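Local coordinates for protein 4-hydroxy-tetrahydrodipicolinate synthase (Thermotoga maritima, PDB 1O5K) that catalyses the condensation of pyruvate with aspartate semialdehyde to 4-hydroxy-tetrahydrodipicolinate, a step of lysine biosynthesis that runs through a Schiff-base intermediate, at residues Q102-G107 / R136-I141; V111-P116 / Y127-Y132. All coordinates share one frame; numbering follows the deposited sequence.

Contact 1: Q102-G107 / R136-I141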
ATOM      1  N   GLN A 102      16.111  29.908  18.272  1.00 27.86           N
ATOM      2  CA  GLN A 102      17.507  29.551  18.535  1.00 29.34           C
ATOM      3  C   GLN A 102      18.376  29.605  17.275  1.00 27.27           C
ATOM      4  O   GLN A 102      19.452  30.233  17.294  1.00 27.01           O
ATOM      5  CB  GLN A 102      17.597  28.184  19.221  1.00 29.61           C
ATOM      6  CG  GLN A 102      17.046  28.287  20.694  1.00 34.90           C
ATOM      7  CD  GLN A 102      17.102  26.971  21.519  1.00 39.77           C
ATOM      8  OE1 GLN A 102      17.144  27.015  22.755  1.00 51.54           O
ATOM      9  NE2 GLN A 102      17.079  25.825  20.840  1.00 38.52           N
ATOM     10  N   ALA A 103      17.915  29.006  16.179  1.00 28.67           N
ATOM     11  CA  ALA A 103      18.668  29.065  14.922  1.00 27.58           C
ATOM     12  C   ALA A 103      18.803  30.487  14.420  1.00 27.63           C
ATOM     13  O   ALA A 103      19.886  30.890  13.971  1.00 25.48           O
ATOM     14  CB  ALA A 103      18.029  28.205  13.866  1.00 28.17           C
ATOM     15  N   GLU A 104      17.704  31.266  14.498  1.00 23.78           N
ATOM     16  CA  GLU A 104      17.745  32.669  14.128  1.00 27.75           C
ATOM     17  C   GLU A 104      18.830  33.378  14.923  1.00 27.91           C
ATOM     18  O   GLU A 104      19.718  34.055  14.370  1.00 26.54           O
ATOM     19  CB  GLU A 104      16.358  33.302  14.360  1.00 25.98           C
ATOM     20  CG  GLU A 104      16.234  34.738  13.884  1.00 30.08           C
ATOM     21  CD  GLU A 104      14.781  35.204  13.800  1.00 31.96           C
ATOM     22  OE1 GLU A 104      14.529  36.215  13.053  1.00 33.56           O
ATOM     23  OE2 GLU A 104      13.909  34.554  14.449  1.00 30.47           O
ATOM     24  N   LYS A 105      18.773  33.250  16.241  1.00 28.83           N
ATOM     25  CA  LYS A 105      19.731  33.947  17.078  1.00 31.32           C
ATOM     26  C   LYS A 105      21.186  33.556  16.780  1.00 29.86           C
ATOM     27  O   LYS A 105      22.085  34.406  16.895  1.00 30.37           O
ATOM     28  CB  LYS A 105      19.407  33.762  18.562  1.00 34.43           C
ATOM     29  CG  LYS A 105      18.425  34.788  19.113  1.00 46.32           C
ATOM     30  CD  LYS A 105      16.969  34.523  18.729  1.00 57.17           C
ATOM     31  CE  LYS A 105      16.014  35.636  19.178  1.00 57.43           C
ATOM     32  NZ  LYS A 105      15.830  36.699  18.138  1.00 65.26           N
ATOM     33  N   LEU A 106      21.424  32.310  16.392  1.00 27.85           N
ATOM     34  CA  LEU A 106      22.778  31.857  16.026  1.00 31.39           C
ATOM     35  C   LEU A 106      23.264  32.369  14.681  1.00 29.84           C
ATOM     36  O   LEU A 106      24.450  32.246  14.345  1.00 30.02           O
ATOM     37  CB  LEU A 106      22.847  30.352  16.012  1.00 30.15           C
ATOM     38  CG  LEU A 106      22.683  29.715  17.371  1.00 34.90           C
ATOM     39  CD1 LEU A 106      22.568  28.214  17.213  1.00 32.56           C
ATOM     40  CD2 LEU A 106      23.872  30.108  18.294  1.00 42.46           C
ATOM     41  N   GLY A 107      22.344  32.921  13.909  1.00 29.05           N
ATOM     42  CA  GLY A 107      22.671  33.483  12.625  1.00 28.02           C
ATOM     43  C   GLY A 107      22.511  32.540  11.456  1.00 28.29           C
ATOM     44  O   GLY A 107      23.099  32.782  10.435  1.00 27.28           O
ATOM     45  N   ARG A 136       6.168  34.647  13.630  1.00 26.32           N
ATOM     46  CA  ARG A 136       7.002  34.885  14.790  1.00 28.13           C
ATOM     47  C   ARG A 136       8.505  34.806  14.547  1.00 28.36           C
ATOM     48  O   ARG A 136       9.268  34.810  15.487  1.00 29.16           O
ATOM     49  CB  ARG A 136       6.583  33.928  15.903  1.00 24.45           C
ATOM     50  CG  ARG A 136       5.298  34.338  16.539  1.00 24.64           C
ATOM     51  CD  ARG A 136       4.616  33.261  17.432  1.00 28.88           C
ATOM     52  NE  ARG A 136       3.321  33.758  17.923  1.00 31.02           N
ATOM     53  CZ  ARG A 136       2.181  33.809  17.221  1.00 30.57           C
ATOM     54  NH1 ARG A 136       2.110  33.405  15.955  1.00 29.94           N
ATOM     55  NH2 ARG A 136       1.087  34.275  17.795  1.00 35.48           N
ATOM     56  N   THR A 137       8.929  34.762  13.294  1.00 29.22           N
ATOM     57  CA  THR A 137      10.349  34.754  12.970  1.00 28.21           C
ATOM     58  C   THR A 137      10.537  35.569  11.724  1.00 28.45           C
ATOM     59  O   THR A 137       9.613  35.677  10.893  1.00 30.42           O
ATOM     60  CB  THR A 137      10.922  33.309  12.787  1.00 31.33           C
ATOM     61  OG1 THR A 137      12.283  33.370  12.336  1.00 34.07           O
ATOM     62  CG2 THR A 137      10.222  32.514  11.681  1.00 30.20           C
ATOM     63  N   ASP A 138      11.714  36.159  11.597  1.00 24.63           N
ATOM     64  CA  ASP A 138      12.123  36.797  10.347  1.00 26.37           C
ATOM     65  C   ASP A 138      12.849  35.887   9.362  1.00 30.31           C
ATOM     66  O   ASP A 138      13.100  36.286   8.209  1.00 30.79           O
ATOM     67  CB  ASP A 138      13.009  37.987  10.664  1.00 27.06           C
ATOM     68  CG  ASP A 138      12.217  39.158  11.178  1.00 39.96           C
ATOM     69  OD1 ASP A 138      11.052  39.298  10.716  1.00 44.00           O
ATOM     70  OD2 ASP A 138      12.655  39.990  12.028  1.00 43.01           O
ATOM     71  N   LEU A 139      13.186  34.685   9.806  1.00 29.23           N
ATOM     72  CA  LEU A 139      13.908  33.727   8.968  1.00 29.86           C
ATOM     73  C   LEU A 139      13.043  33.121   7.880  1.00 27.02           C
ATOM     74  O   LEU A 139      11.831  32.966   8.048  1.00 26.33           O
ATOM     75  CB  LEU A 139      14.430  32.564   9.793  1.00 29.45           C
ATOM     76  CG  LEU A 139      15.734  32.655  10.555  1.00 35.84           C
ATOM     77  CD1 LEU A 139      16.038  31.287  11.145  1.00 32.74           C
ATOM     78  CD2 LEU A 139      16.879  33.179   9.667  1.00 40.37           C
ATOM     79  N   GLY A 140      13.690  32.754   6.783  1.00 25.24           N
ATOM     80  CA  GLY A 140      13.086  31.934   5.748  1.00 25.44           C
ATOM     81  C   GLY A 140      12.886  30.493   6.232  1.00 25.81           C
ATOM     82  O   GLY A 140      13.782  29.899   6.846  1.00 27.19           O
ATOM     83  N   ILE A 141      11.708  29.933   5.946  1.00 23.10           N
ATOM     84  CA  ILE A 141      11.313  28.633   6.445  1.00 24.61           C
ATOM     85  C   ILE A 141      11.089  27.731   5.232  1.00 22.71           C
ATOM     86  O   ILE A 141      10.380  28.089   4.293  1.00 26.35           O
ATOM     87  CB  ILE A 141       9.998  28.762   7.227  1.00 22.36           C
ATOM     88  CG1 ILE A 141      10.144  29.698   8.423  1.00 25.80           C
ATOM     89  CG2 ILE A 141       9.460  27.398   7.659  1.00 25.06           C
ATOM     90  CD1 ILE A 141       8.771  30.178   8.945  1.00 27.08           C
TER
HETATM   91  O   HOH W   1      11.879  35.532  16.666  1.00 42.16           O

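Contact 2: V111-P116 / Y127-Y132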
ATOM      1  N   VAL A 111      15.560  27.995   8.101  1.00 23.84           N
ATOM      2  CA  VAL A 111      15.312  26.776   8.826  1.00 24.05           C
ATOM      3  C   VAL A 111      14.527  25.782   7.970  1.00 24.14           C
ATOM      4  O   VAL A 111      13.663  26.175   7.108  1.00 23.96           O
ATOM      5  CB  VAL A 111      14.553  27.011  10.195  1.00 23.78           C
ATOM      6  CG1 VAL A 111      15.454  27.578  11.268  1.00 26.75           C
ATOM      7  CG2 VAL A 111      13.353  27.879   9.954  1.00 22.88           C
ATOM      8  N   LEU A 112      14.775  24.505   8.208  1.00 23.57           N
ATOM      9  CA  LEU A 112      14.052  23.426   7.573  1.00 26.91           C
ATOM     10  C   LEU A 112      13.138  22.842   8.641  1.00 27.31           C
ATOM     11  O   LEU A 112      13.604  22.470   9.700  1.00 27.94           O
ATOM     12  CB  LEU A 112      15.054  22.379   7.057  1.00 27.29           C
ATOM     13  CG  LEU A 112      14.457  21.168   6.302  1.00 28.90           C
ATOM     14  CD1 LEU A 112      13.934  21.640   4.961  1.00 31.10           C
ATOM     15  CD2 LEU A 112      15.442  20.050   6.087  1.00 36.30           C
ATOM     16  N   VAL A 113      11.833  22.866   8.413  1.00 26.19           N
ATOM     17  CA  VAL A 113      10.887  22.507   9.452  1.00 26.32           C
ATOM     18  C   VAL A 113       9.983  21.386   8.980  1.00 25.77           C
ATOM     19  O   VAL A 113       9.063  21.586   8.166  1.00 23.37           O
ATOM     20  CB  VAL A 113      10.033  23.719   9.845  1.00 22.35           C
ATOM     21  CG1 VAL A 113       8.981  23.370  10.846  1.00 21.42           C
ATOM     22  CG2 VAL A 113      10.892  24.868  10.344  1.00 22.74           C
ATOM     23  N   VAL A 114      10.282  20.184   9.472  1.00 27.19           N
ATOM     24  CA  VAL A 114       9.535  19.020   9.080  1.00 25.29           C
ATOM     25  C   VAL A 114       8.101  19.150   9.572  1.00 24.67           C
ATOM     26  O   VAL A 114       7.826  19.747  10.628  1.00 24.70           O
ATOM     27  CB  VAL A 114      10.218  17.710   9.606  1.00 25.47           C
ATOM     28  CG1 VAL A 114      10.214  17.653  11.102  1.00 28.01           C
ATOM     29  CG2 VAL A 114       9.677  16.463   8.921  1.00 26.37           C
ATOM     30  N   THR A 115       7.176  18.630   8.789  1.00 23.04           N
ATOM     31  CA  THR A 115       5.804  18.442   9.304  1.00 24.25           C
ATOM     32  C   THR A 115       5.899  17.644  10.603  1.00 23.21           C
ATOM     33  O   THR A 115       6.646  16.663  10.700  1.00 27.48           O
ATOM     34  CB  THR A 115       4.935  17.606   8.342  1.00 26.66           C
ATOM     35  OG1 THR A 115       5.540  16.331   8.156  1.00 30.40           O
ATOM     36  CG2 THR A 115       4.813  18.241   6.949  1.00 27.19           C
ATOM     37  N   PRO A 116       5.159  18.056  11.625  1.00 24.71           N
ATOM     38  CA  PRO A 116       5.068  17.282  12.845  1.00 22.77           C
ATOM     39  C   PRO A 116       4.882  15.799  12.589  1.00 24.88           C
ATOM     40  O   PRO A 116       3.982  15.379  11.843  1.00 25.77           O
ATOM     41  CB  PRO A 116       3.856  17.868  13.540  1.00 24.42           C
ATOM     42  CG  PRO A 116       3.964  19.361  13.137  1.00 23.99           C
ATOM     43  CD  PRO A 116       4.391  19.325  11.707  1.00 23.21           C
ATOM     44  N   TYR A 127      -1.262  23.825   8.366  1.00 22.11           N
ATOM     45  CA  TYR A 127      -1.314  25.233   8.029  1.00 22.14           C
ATOM     46  C   TYR A 127      -1.113  26.090   9.268  1.00 21.80           C
ATOM     47  O   TYR A 127      -0.281  27.014   9.244  1.00 22.17           O
ATOM     48  CB  TYR A 127      -2.643  25.545   7.370  1.00 22.68           C
ATOM     49  CG  TYR A 127      -2.817  26.983   7.022  1.00 23.94           C
ATOM     50  CD1 TYR A 127      -2.182  27.530   5.919  1.00 23.05           C
ATOM     51  CD2 TYR A 127      -3.627  27.784   7.767  1.00 23.71           C
ATOM     52  CE1 TYR A 127      -2.381  28.890   5.578  1.00 26.03           C
ATOM     53  CE2 TYR A 127      -3.818  29.149   7.459  1.00 24.13           C
ATOM     54  CZ  TYR A 127      -3.182  29.691   6.355  1.00 25.08           C
ATOM     55  OH  TYR A 127      -3.417  31.037   6.026  1.00 26.05           O
ATOM     56  N   GLN A 128      -1.878  25.808  10.337  1.00 22.37           N
ATOM     57  CA  GLN A 128      -1.775  26.599  11.563  1.00 22.13           C
ATOM     58  C   GLN A 128      -0.384  26.546  12.210  1.00 23.15           C
ATOM     59  O   GLN A 128       0.067  27.557  12.759  1.00 21.52           O
ATOM     60  CB  GLN A 128      -2.901  26.242  12.555  1.00 20.16           C
ATOM     61  CG  GLN A 128      -4.267  26.681  12.093  0.65 22.24           C
ATOM     62  CD  GLN A 128      -4.434  28.180  12.072  0.65 28.54           C
ATOM     63  OE1 GLN A 128      -3.694  28.898  12.737  0.65 31.79           O
ATOM     64  NE2 GLN A 128      -5.418  28.659  11.319  0.65 35.82           N
ATOM     65  N   HIS A 129       0.257  25.365  12.165  1.00 21.54           N
ATOM     66  CA  HIS A 129       1.620  25.150  12.665  1.00 20.83           C
ATOM     67  C   HIS A 129       2.609  26.090  11.968  1.00 22.00           C
ATOM     68  O   HIS A 129       3.302  26.839  12.625  1.00 20.96           O
ATOM     69  CB  HIS A 129       1.994  23.676  12.465  1.00 23.29           C
ATOM     70  CG  HIS A 129       3.392  23.312  12.831  1.00 22.69           C
ATOM     71  ND1 HIS A 129       3.812  23.123  14.136  1.00 23.16           N
ATOM     72  CD2 HIS A 129       4.441  22.987  12.042  1.00 23.86           C
ATOM     73  CE1 HIS A 129       5.076  22.716  14.123  1.00 26.54           C
ATOM     74  NE2 HIS A 129       5.483  22.635  12.864  1.00 23.72           N
ATOM     75  N   TYR A 130       2.630  26.056  10.631  1.00 22.01           N
ATOM     76  CA  TYR A 130       3.556  26.898   9.850  1.00 20.60           C
ATOM     77  C   TYR A 130       3.188  28.376   9.975  1.00 23.95           C
ATOM     78  O   TYR A 130       4.077  29.228  10.027  1.00 22.89           O
ATOM     79  CB  TYR A 130       3.579  26.434   8.407  1.00 20.39           C
ATOM     80  CG  TYR A 130       4.315  25.119   8.253  1.00 19.83           C
ATOM     81  CD1 TYR A 130       5.711  25.061   8.415  1.00 21.66           C
ATOM     82  CD2 TYR A 130       3.642  23.921   8.001  1.00 20.46           C
ATOM     83  CE1 TYR A 130       6.357  23.841   8.378  1.00 21.13           C
ATOM     84  CE2 TYR A 130       4.313  22.731   7.911  1.00 25.41           C
ATOM     85  CZ  TYR A 130       5.674  22.703   8.103  1.00 21.12           C
ATOM     86  OH  TYR A 130       6.346  21.480   8.026  1.00 25.76           O
ATOM     87  N   LYS A 131       1.892  28.680  10.062  1.00 22.09           N
ATOM     88  CA  LYS A 131       1.470  30.073  10.240  1.00 22.67           C
ATOM     89  C   LYS A 131       1.994  30.657  11.558  1.00 21.02           C
ATOM     90  O   LYS A 131       2.529  31.787  11.628  1.00 24.15           O
ATOM     91  CB  LYS A 131      -0.047  30.189  10.222  1.00 22.37           C
ATOM     92  CG  LYS A 131      -0.492  31.648  10.308  1.00 27.88           C
ATOM     93  CD  LYS A 131      -1.840  31.893   9.691  0.65 29.74           C
ATOM     94  CE  LYS A 131      -2.943  31.980  10.727  0.65 43.75           C
ATOM     95  NZ  LYS A 131      -3.334  30.632  11.163  0.65 37.86           N
ATOM     96  N   TYR A 132       1.775  29.911  12.621  1.00 20.64           N
ATOM     97  CA  TYR A 132       2.225  30.308  13.949  1.00 21.51           C
ATOM     98  C   TYR A 132       3.701  30.633  13.932  1.00 21.29           C
ATOM     99  O   TYR A 132       4.128  31.674  14.434  1.00 22.44           O
ATOM    100  CB  TYR A 132       1.968  29.220  14.977  1.00 23.49           C
ATOM    101  CG  TYR A 132       2.285  29.615  16.412  1.00 27.84           C
ATOM    102  CD1 TYR A 132       1.355  30.305  17.185  1.00 36.36           C
ATOM    103  CD2 TYR A 132       3.502  29.285  16.995  1.00 29.68           C
ATOM    104  CE1 TYR A 132       1.636  30.662  18.516  1.00 32.19           C
ATOM    105  CE2 TYR A 132       3.794  29.655  18.303  1.00 30.63           C
ATOM    106  CZ  TYR A 132       2.851  30.326  19.053  1.00 34.30           C
ATOM    107  OH  TYR A 132       3.128  30.677  20.347  1.00 42.54           O
TER
HETATM  108  O   HOH W   2       7.824  21.131  12.890  1.00 15.38           O

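Contact 1: Q102-G107 / R136-I141
In the outer layer of the TIM barrel, Glu104 in the last turn of helix 93-106 reaches the loop that leads into strand 141-144 and grips Thr137 and Asp138. Its CG stands anti to the backbone N (chi1 -174°) and the chain beyond is extended, which carries the carboxylate out to the loop. Glu104 OE1 accepts from Asp138 N at 3.2 Å. The N-H comes from the syn side, 29° out of the carboxylate plane. Glu104 OE2 takes a weak bond from Thr137 OG1 at 2.9 Å and a further one from a water that also donates to Arg136 O. The same Thr137 OG1 accepts from Leu139 N at 3.0 Å. This closes an ST turn, so one hydroxyl both shapes the loop and meets the helix. Asp138 OD2 lies 4.3 Å from Glu104 OE1, a proximity of like charges that the N-H bond may partly offset. Leu139 runs past Glu104 in the opposite direction. Leu139 CD1 rests 3.7 Å from Glu104 CA, against the helix backbone. Just past the contact Gly107 takes a positive phi and closes a Schellman motif. On the far side of the loop, Thr137 O accepts from Asn168.

Contact 2: V111-P116 / Y127-Y132
Tyr130 reaches from helix 123-134 to the end of strand 110-114, where its OH donates to Val113 O at 2.7 Å. The hydroxyl lies above the carbonyl plane, 35° out of it. The carbonyl oxygen itself sits at the edge of the tyrosine ring. Val113 CG1 packs on Tyr130 CE1 at 3.6 Å. His129 CD2 lies over one face of the Tyr130 ring. CG of Tyr130 is anti to its own carbonyl carbon (chi1 -73°), which turns the ring toward the strand. An alanine in place of Tyr130 would probably leave Val113 O without this donor and open a gap beside Val113 CG1. His129, one residue earlier, meets the chain just after the strand. Pro116 CG lies over one face of the His129 imidazole, 3.6 Å from the ring centroid, in a CH-pi contact. The two side chains meet tip to tip. A water donates to Val114 O and is 2.8 Å from His129 NE2, which ties the histidine to the strand end. In the second shell, Thr93 OG1 is hydrogen-bonded to His129 ND1, so both ring nitrogens have polar partners and the ring's rotation is likely to be fixed. Pro284 of a second subunit packs on both Pro116 and His129. Helix 123-134 runs nearly antiparallel to strand 110-114, with segment axes 156° apart and 10.9 Å at closest approach. It is the helix of the beta-alpha-beta unit that returns the chain to strand 141-144, whose Val143 touches Tyr130, and His129 touches Thr96 of helix 93-106.

Overall arrangement
Contact 2 is nested within the chain loop that contact 1 closes, and their centres are 13 Å apart. Val111 of strand 110-114 joins them. Val111 N lies 2.9 Å from Gly140 O, probably a hydrogen bond, and Val111 CG1 packs on Ala103 CB at 3.7 Å and Leu139 CD1 at 3.8 Å. Helix 93-106, strand 110-114, helix 123-134 and strand 141-144 are thus linked as successive elements of the barrel. Contact 1 lies away from the annotated sites. Contact 2 lies nearer the catalytic centre: the Val114 side chain is about 4 Å from that of Tyr144, the predicted proton donor/acceptor, and about 6 Å from that of Thr55, predicted to serve in the proton relay.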